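Local coordinates for protein cellulase CEL9M (Clostridium cellulolyticum, PDB 1IA6) that probably catalyses the internal hydrolysis of beta-1,4-glucosidic linkages in cellulose and related beta-glucans, as a metal-containing family 9 glycoside hydrolase, at residues W76-F81 with T92-Q97; E186-G191 with A214-W219; F282-W287 with S314-V319. All coordinates share one frame; numbering follows the deposited sequence.

Overall arrangement
Interactions 1, 2 and 3 follow one another along the chain in series, and none nests within or crosses another. Starting from the N terminus, interaction 1 brings helix 91-107 back onto helix 64-80, closing a short connection that contains helix 82-87. Interaction 2 then closes the longer excursion between helices 174-193 and 210-224, and interaction 3 does the same for helices 274-289 and 306-323. Segment 76-81 links the set: Trp76 packs against Trp215 and Trp219 of interaction 2 and against Met315 and Val319 of interaction 3. Interactions 2 and 3 do not touch, their nearest atoms lying about 7 Å apart. Each contact thus joins helices near each other in the chain, and Trp76 ties the three pairs together within the helical barrel.

Interaction 1 (W76-F81 with T92-Q97); sequences WSLYEF and TKMLQQ
A helical pair from the alpha-barrel of this family 9 enzyme meets through Leu78 on helix 64-80 and the Met94-Leu95 step on helix 91-107. The short helical segments run roughly antiparallel, at 144°, with axes 11.4 Å apart at closest approach. At that spacing the contact is made by side chains alone. Leu78 points across the gap: with CG anti to the backbone N (chi1 -177°), its CD2 methyl lies 3.6 Å from Leu95 CD2. The two leucine side chains meet at about a right angle, so single methyl branches do the touching. The same Leu78 CD2 sits 4.3 Å from Met94 CG, at the root of the methionine chain. Beyond that, the Met94 chain bends at chi2 (69°) and brings CE to 4.4 Å from Ser77 CB. Phe85, from the intervening helix 82-87, packs on Ser77, Leu78 and Met94 and so covers the junction. In the conformer described, Ser77 OG is hydrogen-bonded to Ile73 O, one turn earlier. On another side of helix 64-80, Trp76 NE1 donates to Glu80 OE2 at 3.0 Å, on the anti side of the carboxylate, and Glu80 OE1 forms a salt bridge with Lys322. The pair belongs to the (alpha/alpha)6 barrel of glycoside hydrolase family 9, in which helices near each other in the chain pack roughly antiparallel.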
loop_
_atom_site.group_PDB
_atom_site.type_symbol
_atom_site.label_atom_id
_atom_site.label_comp_id
_atom_site.label_asym_id
_atom_site.label_seq_id
_atom_site.Cartn_x
_atom_site.Cartn_y
_atom_site.Cartn_z
ATOM N N TRP A 76 4.639 8.194 1.331
ATOM C CA TRP A 76 4.876 8.644 2.697
ATOM C C TRP A 76 6.223 8.114 3.189
ATOM O O TRP A 76 6.964 8.823 3.873
ATOM C CB TRP A 76 3.740 8.160 3.613
ATOM C CG TRP A 76 3.729 8.776 4.986
ATOM C CD1 TRP A 76 4.277 9.971 5.354
ATOM C CD2 TRP A 76 3.085 8.254 6.157
ATOM N NE1 TRP A 76 4.015 10.228 6.677
ATOM C CE2 TRP A 76 3.285 9.191 7.196
ATOM C CE3 TRP A 76 2.357 7.087 6.427
ATOM C CZ2 TRP A 76 2.784 8.998 8.488
ATOM C CZ3 TRP A 76 1.858 6.894 7.716
ATOM C CH2 TRP A 76 2.074 7.847 8.728
ATOM N N SER A 77 6.529 6.873 2.825
ATOM C CA SER A 77 7.782 6.238 3.220
ATOM C C SER A 77 8.981 7.031 2.704
ATOM O O SER A 77 9.936 7.285 3.440
ATOM C CB SER A 77 7.845 4.808 2.671
ATOM O OG SER A 77 6.734 4.037 3.102
ATOM N N LEU A 78 8.922 7.421 1.436
ATOM C CA LEU A 78 10.004 8.174 0.808
ATOM C C LEU A 78 10.124 9.571 1.413
ATOM O O LEU A 78 11.225 10.081 1.623
ATOM C CB LEU A 78 9.764 8.284 -0.698
ATOM C CG LEU A 78 10.846 8.984 -1.530
ATOM C CD1 LEU A 78 12.166 8.237 -1.396
ATOM C CD2 LEU A 78 10.409 9.033 -2.984
ATOM N N TYR A 79 8.979 10.185 1.691
ATOM C CA TYR A 79 8.941 11.523 2.266
ATOM C C TYR A 79 9.534 11.581 3.673
ATOM O O TYR A 79 10.301 12.488 3.993
ATOM C CB TYR A 79 7.496 12.032 2.310
ATOM C CG TYR A 79 7.356 13.437 2.858
ATOM C CD1 TYR A 79 7.680 14.547 2.080
ATOM C CD2 TYR A 79 6.902 13.654 4.158
ATOM C CE1 TYR A 79 7.553 15.843 2.584
ATOM C CE2 TYR A 79 6.772 14.941 4.672
ATOM C CZ TYR A 79 7.097 16.028 3.880
ATOM O OH TYR A 79 6.955 17.301 4.380
ATOM N N GLU A 80 9.179 10.612 4.510
ATOM C CA GLU A 80 9.656 10.581 5.893
ATOM C C GLU A 80 11.050 9.992 6.097
ATOM O O GLU A 80 11.773 10.413 7.001
ATOM C CB GLU A 80 8.677 9.795 6.772
ATOM C CG GLU A 80 7.251 10.333 6.809
ATOM C CD GLU A 80 7.109 11.628 7.597
ATOM O OE1 GLU A 80 8.046 12.004 8.332
ATOM O OE2 GLU A 80 6.041 12.264 7.491
ATOM N N PHE A 81 11.422 9.013 5.275
ATOM C CA PHE A 81 12.720 8.356 5.422
ATOM C C PHE A 81 13.577 8.406 4.161
ATOM O O PHE A 81 14.252 7.433 3.825
ATOM C CB PHE A 81 12.514 6.892 5.833
ATOM C CG PHE A 81 11.683 6.718 7.076
ATOM C CD1 PHE A 81 12.127 7.206 8.302
ATOM C CD2 PHE A 81 10.450 6.070 7.019
ATOM C CE1 PHE A 81 11.354 7.053 9.457
ATOM C CE2 PHE A 81 9.670 5.912 8.169
ATOM C CZ PHE A 81 10.125 6.407 9.388
ATOM N N THR A 92 16.119 5.910 -6.824
ATOM C CA THR A 92 15.773 5.909 -8.240
ATOM C C THR A 92 14.686 4.896 -8.579
ATOM O O THR A 92 13.717 5.226 -9.262
ATOM C CB THR A 92 17.006 5.619 -9.109
ATOM O OG1 THR A 92 17.990 6.637 -8.889
ATOM C CG2 THR A 92 16.625 5.593 -10.584
ATOM N N LYS A 93 14.849 3.666 -8.105
ATOM C CA LYS A 93 13.874 2.615 -8.371
ATOM C C LYS A 93 12.546 2.959 -7.701
ATOM O O LYS A 93 11.483 2.794 -8.293
ATOM C CB LYS A 93 14.395 1.270 -7.849
ATOM C CG LYS A 93 13.511 0.070 -8.188
ATOM C CD LYS A 93 13.430 -0.160 -9.691
ATOM C CE LYS A 93 12.597 -1.393 -10.008
ATOM N NZ LYS A 93 12.514 -1.677 -11.469
ATOM N N MET A 94 12.615 3.446 -6.465
ATOM C CA MET A 94 11.409 3.818 -5.733
ATOM C C MET A 94 10.603 4.857 -6.515
ATOM O O MET A 94 9.382 4.746 -6.635
ATOM C CB MET A 94 11.783 4.379 -4.359
ATOM C CG MET A 94 10.595 4.770 -3.508
ATOM S SD MET A 94 9.632 3.336 -2.973
ATOM C CE MET A 94 8.816 4.023 -1.554
ATOM N N LEU A 95 11.286 5.869 -7.045
ATOM C CA LEU A 95 10.611 6.913 -7.810
ATOM C C LEU A 95 9.959 6.353 -9.066
ATOM O O LEU A 95 8.899 6.822 -9.485
ATOM C CB LEU A 95 11.593 8.036 -8.168
ATOM C CG LEU A 95 11.971 8.922 -6.976
ATOM C CD1 LEU A 95 13.090 9.879 -7.365
ATOM C CD2 LEU A 95 10.747 9.687 -6.510
ATOM N N GLN A 96 10.586 5.350 -9.668
ATOM C CA GLN A 96 10.015 4.734 -10.855
ATOM C C GLN A 96 8.710 4.019 -10.492
ATOM O O GLN A 96 7.730 4.118 -11.226
ATOM C CB GLN A 96 11.001 3.742 -11.473
ATOM C CG GLN A 96 12.340 4.376 -11.826
ATOM C CD GLN A 96 13.236 3.455 -12.628
ATOM O OE1 GLN A 96 13.364 2.273 -12.315
ATOM N NE2 GLN A 96 13.871 3.999 -13.663
ATOM N N GLN A 97 8.690 3.316 -9.362
ATOM C CA GLN A 97 7.483 2.598 -8.942
ATOM C C GLN A 97 6.363 3.596 -8.686
ATOM O O GLN A 97 5.215 3.378 -9.075
ATOM C CB GLN A 97 7.738 1.786 -7.664
ATOM C CG GLN A 97 8.978 0.894 -7.702
ATOM C CD GLN A 97 8.967 -0.088 -8.856
ATOM O OE1 GLN A 97 8.834 0.301 -10.015
ATOM N NE2 GLN A 97 9.119 -1.370 -8.544
#

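Interaction 2 (E186-G191 with A214-W219); sequences ELYAMG and AWAATW
Tyr188 lays its ring obliquely against two consecutive alanines, Ala216 and Ala217, on the facing helix. Its CG stands opposite the backbone N (chi1 172°), which carries the ring outward from helix 174-193 and across to helix 210-224. The inner part of the ring meets the first alanine, with CD1 of Tyr188 4.0 Å from Ala216 CB. Further out, Tyr188 CE1 is 3.9 Å from Ala217 CB, and the same methyl lies 3.7 Å from Tyr188 OH. Two methyls thus follow one side of the tyrosine from its base to its hydroxyl. With alanine methyls facing the ring, the CA atoms of Tyr188 and Ala216 are 7.1 Å apart. The hydroxyl is not left to this apolar contact, because Tyr188 OH is hydrogen-bonded to Asp232 OD2, which fixes the outer end of the ring. The Ala216 and Asp212 side chains are about 6 Å apart, Asp212 being a calcium ligand near the start of helix 210-224. Within segment 214-219, Thr218 OG1 donates to Trp215 O at 2.8 Å, the donor lying 21° from the carbonyl plane. Trp219 NE1 is placed 3.2 Å above the Trp215 ring plane, toward its rim. Around the contact, helix 228-236 packs on Tyr188 and Ala217 through Phe236 and Ala233, while Trp215 leans on helices 152-169 and 260-271.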
loop_
_atom_site.group_PDB
_atom_site.type_symbol
_atom_site.label_atom_id
_atom_site.label_comp_id
_atom_site.label_asym_id
_atom_site.label_seq_id
_atom_site.Cartn_x
_atom_site.Cartn_y
_atom_site.Cartn_z
ATOM N N GLU A 186 -8.040 18.713 -7.318
ATOM C CA GLU A 186 -9.329 18.427 -7.940
ATOM C C GLU A 186 -9.988 17.163 -7.398
ATOM O O GLU A 186 -11.198 17.135 -7.189
ATOM C CB GLU A 186 -9.171 18.316 -9.455
ATOM C CG GLU A 186 -8.551 19.546 -10.095
ATOM C CD GLU A 186 -8.503 19.453 -11.607
ATOM O OE1 GLU A 186 -8.282 18.339 -12.129
ATOM O OE2 GLU A 186 -8.674 20.495 -12.272
ATOM N N LEU A 187 -9.199 16.118 -7.174
ATOM C CA LEU A 187 -9.750 14.869 -6.658
ATOM C C LEU A 187 -10.259 15.068 -5.232
ATOM O O LEU A 187 -11.284 14.507 -4.841
ATOM C CB LEU A 187 -8.690 13.763 -6.695
ATOM C CG LEU A 187 -8.190 13.347 -8.082
ATOM C CD1 LEU A 187 -7.149 12.246 -7.933
ATOM C CD2 LEU A 187 -9.347 12.860 -8.941
ATOM N N TYR A 188 -9.541 15.877 -4.461
ATOM C CA TYR A 188 -9.939 16.169 -3.088
ATOM C C TYR A 188 -11.263 16.928 -3.125
ATOM O O TYR A 188 -12.181 16.632 -2.362
ATOM C CB TYR A 188 -8.876 17.024 -2.395
ATOM C CG TYR A 188 -9.290 17.530 -1.031
ATOM C CD1 TYR A 188 -9.282 16.688 0.082
ATOM C CD2 TYR A 188 -9.689 18.852 -0.857
ATOM C CE1 TYR A 188 -9.659 17.157 1.342
ATOM C CE2 TYR A 188 -10.070 19.332 0.394
ATOM C CZ TYR A 188 -10.052 18.481 1.486
ATOM O OH TYR A 188 -10.426 18.958 2.719
ATOM N N ALA A 189 -11.354 17.902 -4.030
ATOM C CA ALA A 189 -12.564 18.702 -4.183
ATOM C C ALA A 189 -13.755 17.799 -4.488
ATOM O O ALA A 189 -14.833 17.962 -3.910
ATOM C CB ALA A 189 -12.377 19.725 -5.299
ATOM N N MET A 190 -13.562 16.855 -5.404
ATOM C CA MET A 190 -14.620 15.912 -5.765
ATOM C C MET A 190 -15.036 15.106 -4.541
ATOM O O MET A 190 -16.225 14.889 -4.295
ATOM C CB MET A 190 -14.132 14.935 -6.838
ATOM C CG MET A 190 -13.927 15.531 -8.218
ATOM S SD MET A 190 -13.187 14.306 -9.337
ATOM C CE MET A 190 -14.463 13.056 -9.366
ATOM N N GLY A 191 -14.040 14.657 -3.784
ATOM C CA GLY A 191 -14.299 13.856 -2.603
ATOM C C GLY A 191 -15.110 14.534 -1.518
ATOM O O GLY A 191 -15.918 13.884 -0.853
ATOM N N ALA A 214 -9.540 13.586 5.766
ATOM C CA ALA A 214 -8.679 14.283 6.719
ATOM C C ALA A 214 -7.219 14.079 6.334
ATOM O O ALA A 214 -6.430 15.020 6.317
ATOM C CB ALA A 214 -8.928 13.760 8.125
ATOM N N TRP A 215 -6.872 12.835 6.033
ATOM C CA TRP A 215 -5.521 12.466 5.623
ATOM C C TRP A 215 -5.090 13.248 4.375
ATOM O O TRP A 215 -4.016 13.851 4.354
ATOM C CB TRP A 215 -5.496 10.947 5.382
ATOM C CG TRP A 215 -4.330 10.380 4.630
ATOM C CD1 TRP A 215 -4.350 9.872 3.358
ATOM C CD2 TRP A 215 -3.005 10.143 5.130
ATOM N NE1 TRP A 215 -3.129 9.326 3.042
ATOM C CE2 TRP A 215 -2.285 9.479 4.110
ATOM C CE3 TRP A 215 -2.358 10.424 6.341
ATOM C CZ2 TRP A 215 -0.950 9.090 4.265
ATOM C CZ3 TRP A 215 -1.028 10.035 6.494
ATOM C CH2 TRP A 215 -0.340 9.374 5.460
ATOM N N ALA A 216 -5.931 13.250 3.344
ATOM C CA ALA A 216 -5.618 13.967 2.112
ATOM C C ALA A 216 -5.477 15.462 2.378
ATOM O O ALA A 216 -4.620 16.128 1.797
ATOM C CB ALA A 216 -6.709 13.722 1.071
ATOM N N ALA A 217 -6.319 15.979 3.267
ATOM C CA ALA A 217 -6.296 17.393 3.617
ATOM C C ALA A 217 -4.987 17.800 4.292
ATOM O O ALA A 217 -4.461 18.878 4.021
ATOM C CB ALA A 217 -7.485 17.725 4.523
ATOM N N THR A 218 -4.452 16.946 5.165
ATOM C CA THR A 218 -3.204 17.295 5.838
ATOM C C THR A 218 -2.052 17.407 4.841
ATOM O O THR A 218 -1.160 18.237 5.014
ATOM C CB THR A 218 -2.814 16.281 6.950
ATOM O OG1 THR A 218 -2.486 15.014 6.371
ATOM C CG2 THR A 218 -3.958 16.113 7.948
ATOM N N TRP A 219 -2.067 16.587 3.795
ATOM C CA TRP A 219 -1.001 16.653 2.802
ATOM C C TRP A 219 -1.134 17.898 1.930
ATOM O O TRP A 219 -0.135 18.523 1.579
ATOM C CB TRP A 219 -0.979 15.381 1.948
ATOM C CG TRP A 219 -0.411 14.233 2.718
ATOM C CD1 TRP A 219 -1.076 13.123 3.154
ATOM C CD2 TRP A 219 0.922 14.131 3.233
ATOM N NE1 TRP A 219 -0.240 12.339 3.915
ATOM C CE2 TRP A 219 0.992 12.935 3.980
ATOM C CE3 TRP A 219 2.067 14.939 3.139
ATOM C CZ2 TRP A 219 2.162 12.524 4.634
ATOM C CZ3 TRP A 219 3.230 14.532 3.790
ATOM C CH2 TRP A 219 3.267 13.334 4.529
#

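Interaction 3 (F282-W287 with S314-V319); sequences FNFNYW and SMVMLV. Unlike the reference sequence in segment 282-287: Phe282 (reference Ile).
Phe284 and Met317 both start out with CG on the backbone N side, opposite the carbonyl carbon (chi1 -71° for Phe284), and from facing helices they slide past each other in opposite directions. Met317 then runs extended beyond CG, laying its chain over one face of the phenylalanine. Its CG makes a CH-pi contact 4.1 Å from the Phe284 ring centroid and 22° off the normal, displaced toward the rim, where Phe284 CE1 is 3.8 Å from Met317 CG. The sulfur completes a longer Met-aromatic contact, with Met317 SD above the same ring at 5.2 Å from its centroid. Past the sulfur, Met317 CE lies 3.9 Å from Phe284 CD1 and 4.2 Å from Trp287 CB, so the methyl touches two residues about one turn apart on helix 274-289. Val316 approaches differently: its CG1 lies near the ring plane, at the edge, 4.1 Å from Phe284 CZ. One aromatic ring is therefore met on a face by one residue and on an edge by its neighbour in sequence. Trp287 turns its polar NE1 elsewhere, to a hydrogen bond with Trp252 O. Tyr320 meets the Phe284 ring edge-to-face, and Leu329 of helix 327-341 packs on it too. With segment axes 11.5 Å apart and directions differing by 127°, this is aromatic and methionine packing between steeply inclined helices of the (alpha/alpha)6 barrel of family 9 cellulases.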
loop_
_atom_site.group_PDB
_atom_site.type_symbol
_atom_site.label_atom_id
_atom_site.label_comp_id
_atom_site.label_asym_id
_atom_site.label_seq_id
_atom_site.Cartn_x
_atom_site.Cartn_y
_atom_site.Cartn_z
ATOM N N PHE A 282 -3.443 6.138 22.654
ATOM C CA PHE A 282 -4.366 5.032 22.895
ATOM C C PHE A 282 -4.034 3.853 21.993
ATOM O O PHE A 282 -3.856 2.726 22.461
ATOM C CB PHE A 282 -5.813 5.452 22.627
ATOM C CG PHE A 282 -6.803 4.323 22.775
ATOM C CD1 PHE A 282 -7.340 4.009 24.019
ATOM C CD2 PHE A 282 -7.154 3.540 21.680
ATOM C CE1 PHE A 282 -8.213 2.933 24.171
ATOM C CE2 PHE A 282 -8.025 2.461 21.820
ATOM C CZ PHE A 282 -8.555 2.155 23.068
ATOM N N ASN A 283 -3.963 4.115 20.691
ATOM C CA ASN A 283 -3.670 3.064 19.728
ATOM C C ASN A 283 -2.346 2.369 20.010
ATOM O O ASN A 283 -2.270 1.143 19.984
ATOM C CB ASN A 283 -3.682 3.626 18.306
ATOM C CG ASN A 283 -3.250 2.604 17.275
ATOM O OD1 ASN A 283 -2.086 2.556 16.888
ATOM N ND2 ASN A 283 -4.184 1.766 16.842
ATOM N N PHE A 284 -1.305 3.147 20.292
ATOM C CA PHE A 284 -0.001 2.566 20.575
ATOM C C PHE A 284 -0.027 1.709 21.834
ATOM O O PHE A 284 0.476 0.587 21.833
ATOM C CB PHE A 284 1.059 3.666 20.717
ATOM C CG PHE A 284 1.417 4.346 19.421
ATOM C CD1 PHE A 284 0.917 3.879 18.206
ATOM C CD2 PHE A 284 2.280 5.436 19.414
ATOM C CE1 PHE A 284 1.277 4.487 17.001
ATOM C CE2 PHE A 284 2.647 6.053 18.214
ATOM C CZ PHE A 284 2.144 5.575 17.007
ATOM N N ASN A 285 -0.617 2.232 22.904
ATOM C CA ASN A 285 -0.691 1.483 24.155
ATOM C C ASN A 285 -1.567 0.246 24.012
ATOM O O ASN A 285 -1.352 -0.758 24.690
ATOM C CB ASN A 285 -1.215 2.369 25.290
ATOM C CG ASN A 285 -0.195 3.395 25.739
ATOM O OD1 ASN A 285 1.009 3.140 25.700
ATOM N ND2 ASN A 285 -0.667 4.554 26.180
ATOM N N TYR A 286 -2.549 0.318 23.121
ATOM C CA TYR A 286 -3.435 -0.812 22.885
ATOM C C TYR A 286 -2.638 -1.939 22.229
ATOM O O TYR A 286 -2.779 -3.106 22.591
ATOM C CB TYR A 286 -4.603 -0.382 21.994
ATOM C CG TYR A 286 -5.631 -1.464 21.767
ATOM C CD1 TYR A 286 -5.476 -2.399 20.747
ATOM C CD2 TYR A 286 -6.756 -1.563 22.587
ATOM C CE1 TYR A 286 -6.415 -3.410 20.547
ATOM C CE2 TYR A 286 -7.700 -2.567 22.400
ATOM C CZ TYR A 286 -7.524 -3.486 21.377
ATOM O OH TYR A 286 -8.462 -4.473 21.185
ATOM N N TRP A 287 -1.786 -1.583 21.272
ATOM C CA TRP A 287 -0.967 -2.582 20.594
ATOM C C TRP A 287 0.107 -3.163 21.504
ATOM O O TRP A 287 0.497 -4.316 21.351
ATOM C CB TRP A 287 -0.310 -1.988 19.342
ATOM C CG TRP A 287 -1.147 -2.167 18.119
ATOM C CD1 TRP A 287 -2.312 -1.518 17.816
ATOM C CD2 TRP A 287 -0.932 -3.115 17.068
ATOM N NE1 TRP A 287 -2.836 -2.007 16.643
ATOM C CE2 TRP A 287 -2.009 -2.989 16.164
ATOM C CE3 TRP A 287 0.067 -4.064 16.805
ATOM C CZ2 TRP A 287 -2.116 -3.777 15.011
ATOM C CZ3 TRP A 287 -0.041 -4.848 15.658
ATOM C CH2 TRP A 287 -1.128 -4.696 14.778
ATOM N N SER A 314 3.901 -0.943 12.796
ATOM C CA SER A 314 5.298 -0.653 13.095
ATOM C C SER A 314 5.788 0.570 12.320
ATOM O O SER A 314 6.559 1.378 12.841
ATOM C CB SER A 314 6.168 -1.871 12.778
ATOM O OG SER A 314 5.808 -2.966 13.608
ATOM N N MET A 315 5.334 0.716 11.080
ATOM C CA MET A 315 5.741 1.864 10.280
ATOM C C MET A 315 5.252 3.167 10.919
ATOM O O MET A 315 6.006 4.136 11.023
ATOM C CB MET A 315 5.190 1.761 8.854
ATOM C CG MET A 315 5.597 2.944 7.985
ATOM S SD MET A 315 4.695 3.060 6.442
ATOM C CE MET A 315 5.014 4.770 6.020
ATOM N N VAL A 316 3.990 3.190 11.342
ATOM C CA VAL A 316 3.426 4.381 11.968
ATOM C C VAL A 316 4.203 4.734 13.236
ATOM O O VAL A 316 4.510 5.902 13.481
ATOM C CB VAL A 316 1.933 4.175 12.321
ATOM C CG1 VAL A 316 1.374 5.427 12.988
ATOM C CG2 VAL A 316 1.144 3.857 11.055
ATOM N N MET A 317 4.525 3.724 14.038
ATOM C CA MET A 317 5.280 3.957 15.264
ATOM C C MET A 317 6.658 4.546 14.969
ATOM O O MET A 317 7.138 5.405 15.707
ATOM C CB MET A 317 5.445 2.656 16.052
ATOM C CG MET A 317 4.146 2.093 16.585
ATOM S SD MET A 317 4.424 0.582 17.523
ATOM C CE MET A 317 2.916 0.525 18.510
ATOM N N LEU A 318 7.299 4.093 13.895
ATOM C CA LEU A 318 8.623 4.618 13.556
ATOM C C LEU A 318 8.569 6.051 13.033
ATOM O O LEU A 318 9.502 6.828 13.242
ATOM C CB LEU A 318 9.323 3.711 12.537
ATOM C CG LEU A 318 9.718 2.328 13.067
ATOM C CD1 LEU A 318 10.570 1.617 12.032
ATOM C CD2 LEU A 318 10.487 2.469 14.375
ATOM N N VAL A 319 7.486 6.408 12.348
ATOM C CA VAL A 319 7.352 7.774 11.851
ATOM C C VAL A 319 7.182 8.668 13.077
ATOM O O VAL A 319 7.773 9.745 13.167
ATOM C CB VAL A 319 6.126 7.922 10.925
ATOM C CG1 VAL A 319 5.936 9.382 10.532
ATOM C CG2 VAL A 319 6.318 7.068 9.683
#